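Local coordinates for genome polyprotein (Rhinovirus C, PDB 6KU8) that probably cleaves the viral polyprotein as its 3C cysteine protease, a chymotrypsin-like enzyme bound here by the inhibitor rupintrivir, at residues W100-L105 with D116-T121; L138-Y143 with V171-A176. One frame throughout, in Å; residues are numbered along the deposited sequence.

Contact 1: residues W100-L105 with D116-T121; sequences WSNMHL and DVEVGT
His104 shares its face of an antiparallel strand pair with Glu118, and the end of Asp116 turns in to the edge of the imidazole. ND1 of His104 donates a hydrogen bond to OD2 of Asp116 at 2.4 Å, shorter than usual, so that its exact length is doubtful; ring and carboxylate planes are turned 68° apart. CG of Asp116 stands anti to its backbone N (chi1 179°). One flat face of the same ring rests against Glu118, whose CA lies 4.3 Å from the ring centroid of His104 in a CH-pi contact; a flat ring suits this place, offering an edge to the acid and a face to the backbone.

Glu118 runs on as an extended chain beside Asn102, pointing the same way, and Asn102 ND2 donates to Glu118 OE2 at 3.2 Å. The amide keeps this acceptor near its own plane, while a water links Asn102 N with Thr121 OG1.

Met103, Leu105 and Val117 share the other face, and Val119 reaches in from the bulge. Leu105 CB packs on Val119 CG1 at 3.7 Å. It also touches Val117 CG1, and Met103 CB meets Val119 CG2. Leu105 and Met103 continue onto Ile154 of the adjoining strand.

Between the faces, Met103 O accepts from both Val119 N (2.9 Å) and Gly120 N (3.3 Å), reached from one side of its carbonyl plane. Gly120 adopts a backbone conformation that would jam a side chain against the preceding carbonyl. Two residues opposite one make this a classic beta bulge, set in the hairpin of strands 100-107 and 115-130.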
ATOM      1  N   TRP A 100     -11.346  -1.133  11.909  1.00 25.56           N
ATOM      2  CA  TRP A 100     -12.258  -1.290  10.777  1.00 23.67           C
ATOM      3  C   TRP A 100     -12.746  -2.724  10.730  1.00 27.72           C
ATOM      4  O   TRP A 100     -11.969  -3.655  10.968  1.00 27.03           O
ATOM      5  CB  TRP A 100     -11.590  -0.938   9.431  1.00 21.49           C
ATOM      6  CG  TRP A 100     -11.105   0.462   9.411  1.00 22.43           C
ATOM      7  CD1 TRP A 100      -9.906   0.913   9.858  1.00 23.78           C
ATOM      8  CD2 TRP A 100     -11.832   1.615   8.960  1.00 20.78           C
ATOM      9  NE1 TRP A 100      -9.831   2.286   9.719  1.00 23.18           N
ATOM     10  CE2 TRP A 100     -11.005   2.737   9.169  1.00 25.49           C
ATOM     11  CE3 TRP A 100     -13.109   1.806   8.414  1.00 19.02           C
ATOM     12  CZ2 TRP A 100     -11.402   4.035   8.834  1.00 26.11           C
ATOM     13  CZ3 TRP A 100     -13.504   3.093   8.079  1.00 19.77           C
ATOM     14  CH2 TRP A 100     -12.654   4.193   8.299  1.00 22.48           C
ATOM     15  N   SER A 101     -14.031  -2.909  10.431  1.00 22.92           N
ATOM     16  CA  SER A 101     -14.560  -4.252  10.254  1.00 24.98           C
ATOM     17  C   SER A 101     -14.737  -4.566   8.768  1.00 24.15           C
ATOM     18  O   SER A 101     -14.821  -3.670   7.916  1.00 25.97           O
ATOM     19  CB  SER A 101     -15.892  -4.426  11.010  1.00 30.99           C
ATOM     20  OG  SER A 101     -16.868  -3.514  10.554  1.00 31.66           O
ATOM     21  N   ASN A 102     -14.738  -5.863   8.464  1.00 22.24           N
ATOM     22  CA  ASN A 102     -15.075  -6.367   7.134  1.00 24.98           C
ATOM     23  C   ASN A 102     -14.198  -5.743   6.046  1.00 24.72           C
ATOM     24  O   ASN A 102     -14.670  -5.354   4.972  1.00 21.96           O
ATOM     25  CB  ASN A 102     -16.563  -6.142   6.841  1.00 24.68           C
ATOM     26  CG  ASN A 102     -17.461  -6.739   7.912  1.00 28.86           C
ATOM     27  OD1 ASN A 102     -18.052  -6.023   8.717  1.00 30.69           O
ATOM     28  ND2 ASN A 102     -17.564  -8.057   7.926  1.00 29.96           N
ATOM     29  N   MET A 103     -12.900  -5.672   6.326  1.00 21.88           N
ATOM     30  CA  MET A 103     -11.925  -5.193   5.359  1.00 20.15           C
ATOM     31  C   MET A 103     -11.506  -6.298   4.394  1.00 23.75           C
ATOM     32  O   MET A 103     -11.572  -7.493   4.699  1.00 23.39           O
ATOM     33  CB  MET A 103     -10.693  -4.638   6.074  1.00 21.78           C
ATOM     34  CG  MET A 103     -10.865  -3.201   6.541  1.00 19.73           C
ATOM     35  SD  MET A 103     -10.933  -2.124   5.096  1.00 22.12           S
ATOM     36  CE  MET A 103     -11.791  -0.693   5.773  1.00 18.46           C
ATOM     37  N   HIS A 104     -11.036  -5.877   3.224  1.00 18.04           N
ATOM     38  CA  HIS A 104     -10.539  -6.772   2.191  1.00 22.04           C
ATOM     39  C   HIS A 104      -9.080  -6.454   1.884  1.00 19.91           C
ATOM     40  O   HIS A 104      -8.630  -5.314   2.042  1.00 22.46           O
ATOM     41  CB  HIS A 104     -11.371  -6.646   0.897  1.00 22.60           C
ATOM     42  CG  HIS A 104     -12.754  -7.214   1.005  1.00 25.24           C
ATOM     43  ND1 HIS A 104     -13.236  -8.165   0.129  1.00 26.40           N
ATOM     44  CD2 HIS A 104     -13.749  -6.984   1.895  1.00 24.50           C
ATOM     45  CE1 HIS A 104     -14.471  -8.489   0.472  1.00 32.24           C
ATOM     46  NE2 HIS A 104     -14.806  -7.788   1.539  1.00 26.19           N
ATOM     47  N   LEU A 105      -8.339  -7.466   1.452  1.00 18.07           N
ATOM     48  CA  LEU A 105      -7.035  -7.258   0.832  1.00 19.46           C
ATOM     49  C   LEU A 105      -7.192  -7.506  -0.659  1.00 21.03           C
ATOM     50  O   LEU A 105      -7.730  -8.544  -1.063  1.00 20.28           O
ATOM     51  CB  LEU A 105      -5.970  -8.185   1.426  1.00 17.70           C
ATOM     52  CG  LEU A 105      -4.589  -8.222   0.734  1.00 20.94           C
ATOM     53  CD1 LEU A 105      -4.041  -6.851   0.613  1.00 24.63           C
ATOM     54  CD2 LEU A 105      -3.607  -9.099   1.513  1.00 25.96           C
ATOM     55  N   ASP A 116      -8.950 -10.619  -4.394  1.00 22.16           N
ATOM     56  CA  ASP A 116      -9.684  -9.925  -3.347  1.00 23.89           C
ATOM     57  C   ASP A 116     -10.040 -10.959  -2.298  1.00 27.12           C
ATOM     58  O   ASP A 116     -10.685 -11.965  -2.615  1.00 23.98           O
ATOM     59  CB  ASP A 116     -10.951  -9.249  -3.880  1.00 26.15           C
ATOM     60  CG  ASP A 116     -11.738  -8.528  -2.775  1.00 28.82           C
ATOM     61  OD1 ASP A 116     -12.010  -7.329  -2.937  1.00 33.75           O
ATOM     62  OD2 ASP A 116     -12.072  -9.145  -1.742  1.00 28.72           O
ATOM     63  N   VAL A 117      -9.619 -10.729  -1.060  1.00 21.32           N
ATOM     64  CA  VAL A 117      -9.926 -11.654   0.022  1.00 24.88           C
ATOM     65  C   VAL A 117     -10.355 -10.837   1.233  1.00 26.89           C
ATOM     66  O   VAL A 117      -9.889  -9.710   1.440  1.00 21.71           O
ATOM     67  CB  VAL A 117      -8.716 -12.569   0.343  1.00 23.30           C
ATOM     68  CG1 VAL A 117      -7.556 -11.755   0.884  1.00 24.03           C
ATOM     69  CG2 VAL A 117      -9.110 -13.645   1.308  1.00 30.63           C
ATOM     70  N   GLU A 118     -11.271 -11.389   2.025  1.00 24.36           N
ATOM     71  CA  GLU A 118     -11.692 -10.695   3.238  1.00 27.18           C
ATOM     72  C   GLU A 118     -10.690 -10.974   4.353  1.00 23.69           C
ATOM     73  O   GLU A 118     -10.495 -12.130   4.745  1.00 25.11           O
ATOM     74  CB  GLU A 118     -13.099 -11.109   3.665  1.00 29.39           C
ATOM     75  CG  GLU A 118     -13.591 -10.255   4.848  1.00 36.37           C
ATOM     76  CD  GLU A 118     -15.076 -10.389   5.113  1.00 46.44           C
ATOM     77  OE1 GLU A 118     -15.767 -11.070   4.312  1.00 46.21           O
ATOM     78  OE2 GLU A 118     -15.539  -9.808   6.122  1.00 42.31           O
ATOM     79  N   VAL A 119     -10.032  -9.927   4.863  1.00 22.16           N
ATOM     80  CA  VAL A 119      -9.146 -10.143   6.012  1.00 20.07           C
ATOM     81  C   VAL A 119      -9.862  -9.913   7.333  1.00 25.45           C
ATOM     82  O   VAL A 119      -9.296 -10.210   8.395  1.00 24.61           O
ATOM     83  CB  VAL A 119      -7.884  -9.261   5.944  1.00 21.12           C
ATOM     84  CG1 VAL A 119      -7.134  -9.520   4.631  1.00 20.28           C
ATOM     85  CG2 VAL A 119      -8.250  -7.783   6.076  1.00 21.39           C
ATOM     86  N   GLY A 120     -11.091  -9.404   7.306  1.00 23.87           N
ATOM     87  CA  GLY A 120     -11.842  -9.233   8.529  1.00 23.33           C
ATOM     88  C   GLY A 120     -11.562  -7.917   9.221  1.00 21.41           C
ATOM     89  O   GLY A 120     -11.421  -6.875   8.571  1.00 21.53           O
ATOM     90  N   THR A 121     -11.474  -7.956  10.544  1.00 21.17           N
ATOM     91  CA  THR A 121     -11.274  -6.747  11.331  1.00 23.03           C
ATOM     92  C   THR A 121      -9.815  -6.319  11.285  1.00 25.99           C
ATOM     93  O   THR A 121      -8.899  -7.148  11.346  1.00 22.91           O
ATOM     94  CB  THR A 121     -11.708  -6.971  12.782  1.00 26.95           C
ATOM     95  OG1 THR A 121     -13.105  -7.253  12.811  1.00 26.05           O
ATOM     96  CG2 THR A 121     -11.433  -5.738  13.643  1.00 25.89           C
TER
HETATM   97  O   HOH W   1     -14.717  -7.849  10.579  1.00 26.33           O

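Contact 2: residues L138-Y143 with V171-A176; sequences LLKYNY and VGYGAA
Leu139 and Gly174 exchange a reciprocal pair of backbone hydrogen bonds, Leu139 N to Gly174 O and Gly174 N to Leu139 O, both 2.7 Å. Tyr141 and Gly172 repeat the pattern two residues on, with Tyr141 N donating to Gly172 O at 3.0 Å and Gly172 N to Tyr141 O at 2.9 Å. Beyond them, Lys140 bends its chain so that NZ reaches Asn142 OD1 at 3.1 Å, a bond within one segment that ties the strand end to the inverse gamma turn centred on Asn142.

Tyr141 turns one ring face to Gly172. Gly172 O sits 3.5 Å above the plane of the Tyr141 ring, over its centre, and CE1 of Tyr141 comes within 3.7 Å of Gly172 CA. Glycine fits both places here, since a CB on Gly172 would collide with Tyr141 CE1 and one on Gly174 with Tyr141 OH. The hydroxyl end of the phenol extends to the level of Gly174, and its OH is hydrogen-bonded to His164 ND1 on strand 159-167, giving the buried hydroxyl a polar partner.

The face of Leu138, Lys140 and Tyr173 is packed by aliphatic carbons. Leu138 CD1 crosses to Tyr173 CB at 4.0 Å, and the methylenes of Lys140 pass obliquely over Val171 at the end of the pair, while the amine goes on to Asn142. On the Tyr141 face, Leu139 CG meets the small Ala176 CB.

Tyr173 also approaches the bound rupintrivir. The strands 138-141 and 172-176 form a regular antiparallel pair in the C-terminal beta-barrel of the chymotrypsin-like fold shared by picornaviral 3C proteases.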
ATOM      1  N   LEU A 138       1.321   0.539  12.252  1.00 22.61           N
ATOM      2  CA  LEU A 138       0.799  -0.638  11.569  1.00 21.30           C
ATOM      3  C   LEU A 138      -0.616  -0.950  12.034  1.00 21.67           C
ATOM      4  O   LEU A 138      -0.952  -0.759  13.207  1.00 20.80           O
ATOM      5  CB  LEU A 138       1.694  -1.849  11.822  1.00 16.52           C
ATOM      6  CG  LEU A 138       3.032  -1.795  11.090  1.00 23.01           C
ATOM      7  CD1 LEU A 138       3.896  -2.947  11.582  1.00 18.96           C
ATOM      8  CD2 LEU A 138       2.798  -1.861   9.579  1.00 21.55           C
ATOM      9  N   LEU A 139      -1.442  -1.421  11.098  1.00 19.37           N
ATOM     10  CA  LEU A 139      -2.729  -2.041  11.385  1.00 18.22           C
ATOM     11  C   LEU A 139      -2.565  -3.552  11.195  1.00 17.56           C
ATOM     12  O   LEU A 139      -1.854  -3.987  10.285  1.00 21.79           O
ATOM     13  CB  LEU A 139      -3.824  -1.489  10.460  1.00 20.74           C
ATOM     14  CG  LEU A 139      -3.917   0.035  10.298  1.00 18.55           C
ATOM     15  CD1 LEU A 139      -5.016   0.445   9.303  1.00 17.48           C
ATOM     16  CD2 LEU A 139      -4.120   0.679  11.659  1.00 19.80           C
ATOM     17  N   LYS A 140      -3.181  -4.354  12.073  1.00 18.63           N
ATOM     18  CA  LYS A 140      -3.001  -5.802  12.024  1.00 16.96           C
ATOM     19  C   LYS A 140      -4.320  -6.496  11.709  1.00 19.86           C
ATOM     20  O   LYS A 140      -5.388  -6.057  12.147  1.00 20.89           O
ATOM     21  CB  LYS A 140      -2.432  -6.348  13.344  1.00 24.33           C
ATOM     22  CG  LYS A 140      -2.011  -7.838  13.269  1.00 24.64           C
ATOM     23  CD  LYS A 140      -2.749  -8.745  14.240  1.00 23.87           C
ATOM     24  CE  LYS A 140      -4.110  -8.234  14.620  1.00 31.78           C
ATOM     25  NZ  LYS A 140      -4.682  -8.966  15.793  1.00 25.28           N
ATOM     26  N   TYR A 141      -4.241  -7.582  10.926  1.00 17.33           N
ATOM     27  CA  TYR A 141      -5.421  -8.375  10.614  1.00 19.88           C
ATOM     28  C   TYR A 141      -5.087  -9.852  10.784  1.00 22.72           C
ATOM     29  O   TYR A 141      -3.978 -10.293  10.457  1.00 20.97           O
ATOM     30  CB  TYR A 141      -5.965  -8.088   9.184  1.00 18.07           C
ATOM     31  CG  TYR A 141      -4.936  -7.479   8.239  1.00 17.03           C
ATOM     32  CD1 TYR A 141      -4.322  -8.237   7.252  1.00 17.55           C
ATOM     33  CD2 TYR A 141      -4.580  -6.143   8.349  1.00 16.18           C
ATOM     34  CE1 TYR A 141      -3.368  -7.672   6.398  1.00 16.55           C
ATOM     35  CE2 TYR A 141      -3.630  -5.579   7.519  1.00 16.95           C
ATOM     36  CZ  TYR A 141      -3.029  -6.344   6.548  1.00 16.05           C
ATOM     37  OH  TYR A 141      -2.096  -5.771   5.719  1.00 17.57           O
ATOM     38  N   ASN A 142      -6.048 -10.608  11.321  1.00 21.51           N
ATOM     39  CA  ASN A 142      -5.878 -12.047  11.550  1.00 21.34           C
ATOM     40  C   ASN A 142      -6.189 -12.796  10.256  1.00 20.84           C
ATOM     41  O   ASN A 142      -7.241 -13.411  10.090  1.00 25.68           O
ATOM     42  CB  ASN A 142      -6.768 -12.521  12.695  1.00 19.03           C
ATOM     43  CG  ASN A 142      -6.431 -11.838  14.017  1.00 25.95           C
ATOM     44  OD1 ASN A 142      -5.259 -11.637  14.343  1.00 29.58           O
ATOM     45  ND2 ASN A 142      -7.455 -11.471  14.777  1.00 29.61           N
ATOM     46  N   TYR A 143      -5.248 -12.714   9.315  1.00 19.47           N
ATOM     47  CA  TYR A 143      -5.351 -13.414   8.049  1.00 22.22           C
ATOM     48  C   TYR A 143      -3.950 -13.840   7.629  1.00 21.59           C
ATOM     49  O   TYR A 143      -3.008 -13.051   7.767  1.00 21.16           O
ATOM     50  CB  TYR A 143      -5.989 -12.530   6.969  1.00 21.66           C
ATOM     51  CG  TYR A 143      -6.168 -13.242   5.656  1.00 21.24           C
ATOM     52  CD1 TYR A 143      -7.347 -13.923   5.357  1.00 24.05           C
ATOM     53  CD2 TYR A 143      -5.146 -13.261   4.726  1.00 20.81           C
ATOM     54  CE1 TYR A 143      -7.499 -14.589   4.147  1.00 27.71           C
ATOM     55  CE2 TYR A 143      -5.277 -13.932   3.526  1.00 25.80           C
ATOM     56  CZ  TYR A 143      -6.453 -14.592   3.235  1.00 31.00           C
ATOM     57  OH  TYR A 143      -6.563 -15.241   2.022  1.00 32.65           O
ATOM     58  N   VAL A 171      -0.688 -13.704  10.700  1.00 19.63           N
ATOM     59  CA  VAL A 171      -1.349 -12.406  10.634  1.00 18.76           C
ATOM     60  C   VAL A 171      -0.675 -11.563   9.560  1.00 17.27           C
ATOM     61  O   VAL A 171       0.417 -11.875   9.080  1.00 18.80           O
ATOM     62  CB  VAL A 171      -1.313 -11.660  11.974  1.00 21.09           C
ATOM     63  CG1 VAL A 171      -1.998 -12.485  13.081  1.00 21.98           C
ATOM     64  CG2 VAL A 171       0.130 -11.325  12.329  1.00 18.64           C
ATOM     65  N   GLY A 172      -1.339 -10.468   9.198  1.00 18.08           N
ATOM     66  CA  GLY A 172      -0.788  -9.508   8.267  1.00 16.80           C
ATOM     67  C   GLY A 172      -0.707  -8.138   8.912  1.00 18.46           C
ATOM     68  O   GLY A 172      -1.510  -7.798   9.779  1.00 19.68           O
ATOM     69  N   TYR A 173       0.287  -7.357   8.487  1.00 17.07           N
ATOM     70  CA  TYR A 173       0.502  -5.995   8.956  1.00 17.04           C
ATOM     71  C   TYR A 173       0.349  -5.064   7.762  1.00 16.97           C
ATOM     72  O   TYR A 173       0.941  -5.303   6.705  1.00 17.91           O
ATOM     73  CB  TYR A 173       1.898  -5.807   9.582  1.00 17.21           C
ATOM     74  CG  TYR A 173       2.262  -6.861  10.606  1.00 17.25           C
ATOM     75  CD1 TYR A 173       1.877  -6.736  11.925  1.00 20.56           C
ATOM     76  CD2 TYR A 173       2.991  -7.982  10.240  1.00 19.94           C
ATOM     77  CE1 TYR A 173       2.212  -7.704  12.873  1.00 22.94           C
ATOM     78  CE2 TYR A 173       3.317  -8.969  11.165  1.00 20.31           C
ATOM     79  CZ  TYR A 173       2.928  -8.822  12.478  1.00 24.26           C
ATOM     80  OH  TYR A 173       3.268  -9.785  13.393  1.00 24.10           O
ATOM     81  N   GLY A 174      -0.458  -4.032   7.928  1.00 16.51           N
ATOM     82  CA  GLY A 174      -0.628  -3.006   6.911  1.00 20.40           C
ATOM     83  C   GLY A 174      -0.116  -1.669   7.433  1.00 18.29           C
ATOM     84  O   GLY A 174      -0.308  -1.345   8.604  1.00 21.83           O
ATOM     85  N   ALA A 175       0.537  -0.914   6.556  1.00 15.55           N
ATOM     86  CA  ALA A 175       0.939   0.447   6.897  1.00 19.48           C
ATOM     87  C   ALA A 175      -0.282   1.359   6.791  1.00 18.97           C
ATOM     88  O   ALA A 175      -0.897   1.451   5.726  1.00 19.55           O
ATOM     89  CB  ALA A 175       2.058   0.926   5.967  1.00 17.46           C
ATOM     90  N   ALA A 176      -0.636   2.028   7.884  1.00 16.53           N
ATOM     91  CA  ALA A 176      -1.819   2.878   7.865  1.00 20.28           C
ATOM     92  C   ALA A 176      -1.674   3.972   6.812  1.00 18.89           C
ATOM     93  O   ALA A 176      -0.632   4.632   6.714  1.00 20.26           O
ATOM     94  CB  ALA A 176      -2.072   3.497   9.239  1.00 17.07           C
TER

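In the fold
Contact 1 closes before contact 2 opens along the chain, and their centres lie about 10 Å apart on the same side of the molecule's centre. Both belong to one antiparallel sheet, in which strand 115-130 pairs with strand 100-107 and also with strand 138-141, which in turn pairs with strand 172-176. Side chains join the contacts directly: Val119 CG2 packs on Tyr141 CB at 3.9 Å, and Tyr143 reaches Val117. The outer hairpin of contact 1 packs against the more buried contact 2, whose Tyr173 lies nearer the inhibitor, within the barrel that contributes to the substrate-binding cleft.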